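Local coordinates for TT1696 protein (Thermus thermophilus, PDB 1UFB) that is of unknown function but belongs to the HEPN family, may bind DNA, and pairs as a two-fold symmetric dimer in the crystal, at the interface of chains A and B. Numbering follows the deposited sequence. Chains: chain A/B, TT1696 protein.

Contact 1: the interface of chains A and B. Residues chain A 26, 29, 89, 101; chain B 10, 13-14, 17.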
loop_
_atom_site.group_PDB
_atom_site.type_symbol
_atom_site.label_atom_id
_atom_site.label_comp_id
_atom_site.label_asym_id
_atom_site.label_seq_id
_atom_site.Cartn_x
_atom_site.Cartn_y
_atom_site.Cartn_z
ATOM N N ASP A 26 -8.251 -10.046 -5.174
ATOM C CA ASP A 26 -7.789 -9.308 -3.941
ATOM C C ASP A 26 -8.426 -7.911 -4.010
ATOM O O ASP A 26 -7.776 -6.931 -4.338
ATOM C CB ASP A 26 -6.245 -9.227 -3.934
ATOM C CG ASP A 26 -5.578 -10.580 -3.733
ATOM O OD1 ASP A 26 -6.258 -11.538 -3.266
ATOM O OD2 ASP A 26 -4.374 -10.685 -4.031
ATOM N N TRP A 29 -7.158 -4.968 -1.775
ATOM C CA TRP A 29 -5.882 -4.478 -2.338
ATOM C C TRP A 29 -6.123 -3.708 -3.622
ATOM O O TRP A 29 -5.408 -2.750 -3.905
ATOM C CB TRP A 29 -4.899 -5.661 -2.595
ATOM C CG TRP A 29 -4.090 -5.926 -1.345
ATOM C CD1 TRP A 29 -4.338 -6.868 -0.389
ATOM C CD2 TRP A 29 -2.920 -5.206 -0.916
ATOM N NE1 TRP A 29 -3.380 -6.795 0.625
ATOM C CE2 TRP A 29 -2.499 -5.779 0.325
ATOM C CE3 TRP A 29 -2.182 -4.155 -1.457
ATOM C CZ2 TRP A 29 -1.352 -5.316 1.037
ATOM C CZ3 TRP A 29 -1.033 -3.698 -0.752
ATOM C CH2 TRP A 29 -0.642 -4.287 0.487
ATOM N N THR A 89 -8.609 -0.504 3.833
ATOM C CA THR A 89 -8.399 -1.680 3.007
ATOM C C THR A 89 -7.299 -2.595 3.525
ATOM O O THR A 89 -7.189 -3.720 3.105
ATOM C CB THR A 89 -8.015 -1.248 1.600
ATOM O OG1 THR A 89 -6.984 -0.217 1.678
ATOM C CG2 THR A 89 -9.242 -0.649 0.895
ATOM N N ALA A 101 -9.277 -7.215 4.714
ATOM C CA ALA A 101 -9.544 -7.755 3.355
ATOM C C ALA A 101 -10.937 -8.256 3.010
ATOM O O ALA A 101 -11.406 -8.103 1.840
ATOM C CB ALA A 101 -8.539 -8.867 3.065
ATOM N N GLN B 10 -4.917 -10.973 8.367
ATOM C CA GLN B 10 -4.626 -9.871 7.415
ATOM C C GLN B 10 -3.165 -10.110 6.884
ATOM O O GLN B 10 -2.902 -10.054 5.660
ATOM C CB GLN B 10 -4.721 -8.528 8.126
ATOM C CG GLN B 10 -4.398 -7.372 7.204
ATOM C CD GLN B 10 -5.392 -7.261 6.045
ATOM O OE1 GLN B 10 -6.605 -7.396 6.255
ATOM N NE2 GLN B 10 -4.890 -7.013 4.818
ATOM N N HIS B 13 -3.144 -12.759 4.246
ATOM C CA HIS B 13 -3.735 -12.251 3.033
ATOM C C HIS B 13 -2.715 -11.332 2.303
ATOM O O HIS B 13 -2.576 -11.342 1.046
ATOM C CB HIS B 13 -4.997 -11.423 3.364
ATOM C CG HIS B 13 -5.683 -10.917 2.133
ATOM N ND1 HIS B 13 -5.564 -9.615 1.690
ATOM C CD2 HIS B 13 -6.376 -11.575 1.174
ATOM C CE1 HIS B 13 -6.149 -9.500 0.502
ATOM N NE2 HIS B 13 -6.648 -10.674 0.170
ATOM N N ASN B 14 -2.036 -10.510 3.087
ATOM C CA ASN B 14 -1.028 -9.631 2.518
ATOM C C ASN B 14 0.048 -10.454 1.820
ATOM O O ASN B 14 0.465 -10.130 0.693
ATOM C CB ASN B 14 -0.377 -8.729 3.571
ATOM C CG ASN B 14 -1.330 -7.629 4.063
ATOM O OD1 ASN B 14 -2.349 -7.372 3.431
ATOM N ND2 ASN B 14 -0.990 -6.998 5.185
ATOM N N HIS B 17 -1.229 -11.694 -1.363
ATOM C CA HIS B 17 -1.284 -10.644 -2.384
ATOM C C HIS B 17 0.140 -10.414 -2.950
ATOM O O HIS B 17 0.359 -10.126 -4.164
ATOM C CB HIS B 17 -1.817 -9.314 -1.816
ATOM C CG HIS B 17 -1.907 -8.242 -2.874
ATOM N ND1 HIS B 17 -2.691 -8.398 -3.993
ATOM C CD2 HIS B 17 -1.231 -7.071 -3.037
ATOM C CE1 HIS B 17 -2.491 -7.378 -4.811
ATOM N NE2 HIS B 17 -1.612 -6.555 -4.259
HETATM O O HOH W 1 -6.338 -6.213 2.297
#

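Contact 2: the interface of chains A and B. Residues chain A 6, 9-10; chain B 92, 97-99, 102.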
loop_
_atom_site.group_PDB
_atom_site.type_symbol
_atom_site.label_atom_id
_atom_site.label_comp_id
_atom_site.label_asym_id
_atom_site.label_seq_id
_atom_site.Cartn_x
_atom_site.Cartn_y
_atom_site.Cartn_z
ATOM N N ASP A 6 7.007 10.871 -14.526
ATOM C CA ASP A 6 7.339 9.735 -13.664
ATOM C C ASP A 6 6.126 9.378 -12.744
ATOM O O ASP A 6 5.816 8.188 -12.519
ATOM C CB ASP A 6 8.563 10.083 -12.791
ATOM C CG ASP A 6 9.856 10.166 -13.598
ATOM O OD1 ASP A 6 9.912 9.621 -14.723
ATOM O OD2 ASP A 6 10.824 10.744 -13.117
ATOM N N GLU A 9 3.355 7.947 -14.781
ATOM C CA GLU A 9 3.762 6.591 -15.125
ATOM C C GLU A 9 3.427 5.681 -13.917
ATOM O O GLU A 9 2.880 4.606 -14.079
ATOM C CB GLU A 9 5.277 6.585 -15.377
ATOM C CG GLU A 9 5.792 5.974 -16.664
ATOM C CD GLU A 9 7.293 6.353 -16.941
ATOM O OE1 GLU A 9 7.611 7.569 -17.118
ATOM O OE2 GLU A 9 8.156 5.421 -16.968
ATOM N N GLN A 10 3.775 6.133 -12.712
ATOM C CA GLN A 10 3.477 5.367 -11.482
ATOM C C GLN A 10 1.973 5.199 -11.315
ATOM O O GLN A 10 1.503 4.131 -10.922
ATOM C CB GLN A 10 4.008 6.123 -10.270
ATOM C CG GLN A 10 3.889 5.310 -8.950
ATOM C CD GLN A 10 4.645 3.979 -9.013
ATOM O OE1 GLN A 10 5.793 3.918 -9.488
ATOM N NE2 GLN A 10 4.016 2.898 -8.495
ATOM N N PRO B 92 7.847 7.696 -6.639
ATOM C CA PRO B 92 8.981 8.003 -7.537
ATOM C C PRO B 92 10.056 8.866 -6.927
ATOM O O PRO B 92 11.257 8.709 -7.222
ATOM C CB PRO B 92 8.321 8.677 -8.745
ATOM C CG PRO B 92 6.875 8.059 -8.745
ATOM C CD PRO B 92 6.559 8.104 -7.213
ATOM N N ALA B 97 15.219 8.631 -10.884
ATOM C CA ALA B 97 14.483 8.885 -12.094
ATOM C C ALA B 97 13.473 7.806 -12.300
ATOM O O ALA B 97 13.593 6.719 -11.733
ATOM C CB ALA B 97 15.462 8.911 -13.326
ATOM N N GLY B 98 12.507 8.113 -13.147
ATOM C CA GLY B 98 11.464 7.174 -13.519
ATOM C C GLY B 98 10.462 6.975 -12.401
ATOM O O GLY B 98 10.543 7.638 -11.367
ATOM N N PRO B 99 9.473 6.091 -12.629
ATOM C CA PRO B 99 8.452 5.773 -11.628
ATOM C C PRO B 99 9.177 4.805 -10.631
ATOM O O PRO B 99 10.268 4.246 -10.926
ATOM C CB PRO B 99 7.402 5.029 -12.423
ATOM C CG PRO B 99 8.259 4.248 -13.477
ATOM C CD PRO B 99 9.223 5.373 -13.901
ATOM N N ARG B 102 9.702 0.644 -11.658
ATOM C CA ARG B 102 10.752 0.027 -12.460
ATOM C C ARG B 102 12.035 -0.337 -11.718
ATOM O O ARG B 102 12.849 -1.084 -12.253
ATOM C CB ARG B 102 11.076 0.872 -13.712
ATOM C CG ARG B 102 11.935 2.168 -13.512
ATOM C CD ARG B 102 12.364 2.761 -14.921
ATOM N NE ARG B 102 13.269 3.915 -14.847
ATOM C CZ ARG B 102 13.201 4.995 -15.643
ATOM N NH1 ARG B 102 12.252 5.109 -16.604
ATOM N NH2 ARG B 102 14.100 5.972 -15.503
#

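Contact 3: the interface of chains A and B. Residues chain A 32, 36, 39, 43, 56, 86; chain B 29, 32, 90-91.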
loop_
_atom_site.group_PDB
_atom_site.type_symbol
_atom_site.label_atom_id
_atom_site.label_comp_id
_atom_site.label_asym_id
_atom_site.label_seq_id
_atom_site.Cartn_x
_atom_site.Cartn_y
_atom_site.Cartn_z
ATOM N N PHE A 32 -7.171 -0.281 -2.654
ATOM C CA PHE A 32 -6.026 0.508 -2.186
ATOM C C PHE A 32 -5.191 0.984 -3.400
ATOM O O PHE A 32 -4.842 2.168 -3.525
ATOM C CB PHE A 32 -5.179 -0.369 -1.249
ATOM C CG PHE A 32 -3.886 0.294 -0.827
ATOM C CD1 PHE A 32 -3.937 1.336 0.094
ATOM C CD2 PHE A 32 -2.654 -0.103 -1.371
ATOM C CE1 PHE A 32 -2.774 1.987 0.498
ATOM C CE2 PHE A 32 -1.434 0.549 -0.974
ATOM C CZ PHE A 32 -1.518 1.590 -0.040
ATOM N N GLN A 36 -4.224 4.679 -4.725
ATOM C CA GLN A 36 -2.825 5.027 -4.966
ATOM C C GLN A 36 -2.626 5.571 -6.383
ATOM O O GLN A 36 -1.773 6.461 -6.612
ATOM C CB GLN A 36 -1.921 3.800 -4.730
ATOM C CG GLN A 36 -1.701 3.458 -3.253
ATOM C CD GLN A 36 -0.815 4.515 -2.575
ATOM O OE1 GLN A 36 -1.288 5.488 -1.864
ATOM N NE2 GLN A 36 0.478 4.352 -2.784
ATOM N N GLU A 39 -3.943 9.139 -6.241
ATOM C CA GLU A 39 -3.036 9.958 -5.471
ATOM C C GLU A 39 -1.788 10.340 -6.313
ATOM O O GLU A 39 -1.344 11.523 -6.381
ATOM C CB GLU A 39 -2.616 9.109 -4.208
ATOM C CG GLU A 39 -1.821 9.977 -3.167
ATOM C CD GLU A 39 -1.135 9.138 -2.091
ATOM O OE1 GLU A 39 -1.816 8.443 -1.338
ATOM O OE2 GLU A 39 0.103 9.206 -1.986
ATOM N N LYS A 43 -0.575 13.970 -7.633
ATOM C CA LYS A 43 0.721 14.519 -7.221
ATOM C C LYS A 43 1.488 14.898 -8.520
ATOM O O LYS A 43 2.137 15.928 -8.577
ATOM C CB LYS A 43 1.457 13.471 -6.354
ATOM C CG LYS A 43 0.939 13.563 -4.892
ATOM C CD LYS A 43 1.491 12.487 -3.982
ATOM C CE LYS A 43 0.891 12.707 -2.571
ATOM N NZ LYS A 43 1.521 11.584 -1.650
ATOM N N HIS A 56 -2.440 11.691 1.620
ATOM C CA HIS A 56 -3.215 10.641 0.959
ATOM C C HIS A 56 -4.648 10.993 0.662
ATOM O O HIS A 56 -5.363 10.175 0.140
ATOM C CB HIS A 56 -3.117 9.370 1.845
ATOM C CG HIS A 56 -1.699 9.022 2.145
ATOM N ND1 HIS A 56 -0.829 8.618 1.145
ATOM C CD2 HIS A 56 -0.955 9.147 3.283
ATOM C CE1 HIS A 56 0.387 8.507 1.646
ATOM N NE2 HIS A 56 0.342 8.826 2.936
ATOM N N TYR A 86 -7.466 4.291 1.577
ATOM C CA TYR A 86 -6.050 4.335 1.891
ATOM C C TYR A 86 -5.703 3.452 3.128
ATOM O O TYR A 86 -4.824 2.594 3.081
ATOM C CB TYR A 86 -5.590 5.796 2.073
ATOM C CG TYR A 86 -4.153 5.887 2.518
ATOM C CD1 TYR A 86 -3.098 5.486 1.668
ATOM C CD2 TYR A 86 -3.856 6.234 3.867
ATOM C CE1 TYR A 86 -1.728 5.423 2.187
ATOM C CE2 TYR A 86 -2.578 6.161 4.367
ATOM C CZ TYR A 86 -1.524 5.768 3.542
ATOM O OH TYR A 86 -0.293 5.804 4.122
ATOM N N TRP B 29 5.174 -3.798 -6.048
ATOM C CA TRP B 29 3.964 -4.050 -5.252
ATOM C C TRP B 29 4.100 -5.327 -4.435
ATOM O O TRP B 29 3.637 -5.399 -3.282
ATOM C CB TRP B 29 2.720 -4.104 -6.182
ATOM C CG TRP B 29 2.147 -2.706 -6.411
ATOM C CD1 TRP B 29 2.331 -1.874 -7.516
ATOM C CD2 TRP B 29 1.260 -2.020 -5.530
ATOM N NE1 TRP B 29 1.592 -0.724 -7.345
ATOM C CE2 TRP B 29 0.929 -0.780 -6.143
ATOM C CE3 TRP B 29 0.709 -2.334 -4.281
ATOM C CZ2 TRP B 29 0.054 0.173 -5.534
ATOM C CZ3 TRP B 29 -0.183 -1.390 -3.667
ATOM C CH2 TRP B 29 -0.487 -0.150 -4.308
ATOM N N PHE B 32 6.265 -4.276 -1.443
ATOM C CA PHE B 32 5.416 -3.523 -0.507
ATOM C C PHE B 32 4.464 -4.460 0.276
ATOM O O PHE B 32 4.321 -4.336 1.483
ATOM C CB PHE B 32 4.550 -2.530 -1.244
ATOM C CG PHE B 32 3.569 -1.820 -0.351
ATOM C CD1 PHE B 32 4.026 -0.843 0.594
ATOM C CD2 PHE B 32 2.215 -2.106 -0.438
ATOM C CE1 PHE B 32 3.122 -0.165 1.432
ATOM C CE2 PHE B 32 1.304 -1.439 0.401
ATOM C CZ PHE B 32 1.788 -0.447 1.352
ATOM N N ARG B 90 6.495 2.553 -3.989
ATOM C CA ARG B 90 5.308 3.237 -4.510
ATOM C C ARG B 90 5.513 4.671 -4.885
ATOM O O ARG B 90 4.718 5.223 -5.636
ATOM C CB ARG B 90 4.213 3.247 -3.414
ATOM C CG ARG B 90 3.752 1.812 -3.006
ATOM C CD ARG B 90 2.735 1.803 -1.819
ATOM N NE ARG B 90 3.303 2.304 -0.527
ATOM C CZ ARG B 90 2.803 3.286 0.225
ATOM N NH1 ARG B 90 1.717 3.995 -0.142
ATOM N NH2 ARG B 90 3.332 3.480 1.461
ATOM N N TYR B 91 6.597 5.281 -4.405
ATOM C CA TYR B 91 6.751 6.730 -4.653
ATOM C C TYR B 91 8.018 7.029 -5.474
ATOM O O TYR B 91 9.133 6.724 -5.031
ATOM C CB TYR B 91 6.774 7.474 -3.293
ATOM C CG TYR B 91 5.419 7.395 -2.621
ATOM C CD1 TYR B 91 5.172 6.569 -1.486
ATOM C CD2 TYR B 91 4.338 8.101 -3.165
ATOM C CE1 TYR B 91 3.879 6.493 -0.921
ATOM C CE2 TYR B 91 3.049 7.997 -2.622
ATOM C CZ TYR B 91 2.824 7.219 -1.497
ATOM O OH TYR B 91 1.521 7.276 -0.959
HETATM O O HOH W 2 2.039 5.749 2.333
#

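Contact 1: the interface of chains A and B
B:His17 lies flat on one face of the A:Trp29 indole, the imidazole 13° from parallel and 4.0 Å, centroid to centroid, from the five-membered ring. The overlap is offset, B:His17 CD2 lying 3.3 Å from A:Trp29 CD2. At the edge of the indole, in its plane, come B:His13 ND1 and B:Asn14 CG, while A:Ala101 CB covers one face of the B:His13 ring, 3.5 Å from its centroid. The stack and the bond to A:Asp26 help fix the rotation of B:His17: ND1 donates to carboxylate OD2 over 2.8 Å, nearly straight (166° at H), in the imidazole plane and on the anti side of the oxygen, somewhat out of the carboxylate plane. B:Asn14 OD1 is gripped from opposite faces of its amide, by A:Trp29 NE1 at 3.0 Å and by B:Gln10 NE2 at 2.9 Å. The B:Gln10 chain bends at chi2 (63°), carrying its amide to A:Ala101, where OE1 accepts from backbone N at 3.1 Å on a lone pair. NE2 also meets a water held by A:Thr89 O at 2.8 Å. The site clasps helix 4-24 of chain B to the start of helix 27-48 of chain A, the residue just before it, and the loop and 3-10 turn carrying A:Thr89 and A:Ala101, probably stabilising the dimer.

Contact 2: the interface of chains A and B
A:Asp6, A:Glu9 and A:Gln10 rest along B:Pro99 and its neighbours, and the tight part of the contact is centred on that proline, which loses 51 Å² of surface to chain A. Its ring is touched at several points. Carboxylate oxygen A:Glu9 OE2 comes to 3.2 Å from ring carbon B:Pro99 CD, and the amide oxygen A:Gln10 OE1 lies 3.5 Å from B:Pro99 CB. The backbone carbonyl A:Asp6 O is also 3.5 Å from that CB. The side chain of A:Gln10, with CG anti to the backbone N (chi1 -173°) and a bend at chi2, runs slanting past both prolines, and its CB lies 3.8 Å from B:Pro92 CG. A:Asp6 is closely packed too, its carboxylate carbon CG 3.4 Å from B:Gly98 CA, but weakly hydrogen-bonded: OD2 accepts from B:Gly98 N at 3.1 Å, bent to 126° at H. The loose side is the arginine. The guanidinium of B:Arg102 is packed within its own chain, B:Gly98 CA standing over its centre, and its NH1 stays 4.1 Å from A:Glu9 OE2. At this separation the opposite charges may attract, but no salt bridge is formed, and A:Asp6 may add to that field. In the fold, the three acidic and amide side chains belong to helix 4-24 of chain A, near its N-terminal end, and meet the segment of chain B from the short 3-10 turn 92-94 to the turn at 101-103.

Contact 3: the interface of chains A and B
Helix 27-48 of chain A, through A:Phe32, A:Gln36 and A:Glu39, receives the matching helix of chain B by way of B:Trp29 and B:Phe32, and the loop carrying B:Arg90 and B:Tyr91; loop residues A:His56 and A:Tyr86 complete the chain A side. B:Arg90 fits the arginine position of the RX4-6H motif of HEPN proteins. Near the two-fold axis the rings of A:Phe32 and B:Phe32 meet tip to tip, A:Phe32 CE2 being 3.7 Å from B:Phe32 CE2. A:Phe32 and B:Trp29 meet edge to edge, CE2 3.5 Å from CH2, with B:Trp29 CZ3 in the plane at the rim of A:Phe32. Amide nitrogen A:Gln36 NE2 lies 2.9 Å from B:Arg90 NH1; since both are donors as modelled, the amide may be turned over, with its oxygen facing the guanidinium. B:Arg90 bends at chi3 (-65°), and its NH2 contacts a water at 2.8 Å that also meets the A:Tyr86 hydroxyl. A:Glu39 is positioned from its own chain: OE1 accepts from A:His56 ND1 at 2.7 Å, and OE2 forms a salt bridge with A:Lys43. The A:His56 ring is steadied by A:Tyr86 across one face. Onto this comes the phenol of B:Tyr91, whose OH donates to A:Glu39 OE2 over 2.6 Å, arriving on the syn side, 22° out of the carboxylate plane.

Contact 3 lies between the others, its C-alpha centre about 15 Å from that of contact 1 and 12 Å from that of contact 2, while contacts 1 and 2 are about 24 Å apart. A:Trp29 serves contact 1 and B:Trp29 contact 3; B:Gln10 serves contact 1 and A:Gln10 contact 2. With the two-fold repeating every contact, contact 2 adjoins the twin of contact 1, and helix 4-24 faces the partner's loop through both. The three appear to form one continuous surface in which helices 4-24 and 27-48 pack on the partner's helix 27-48 and its 89-102 region, consistent with a genuine dimer.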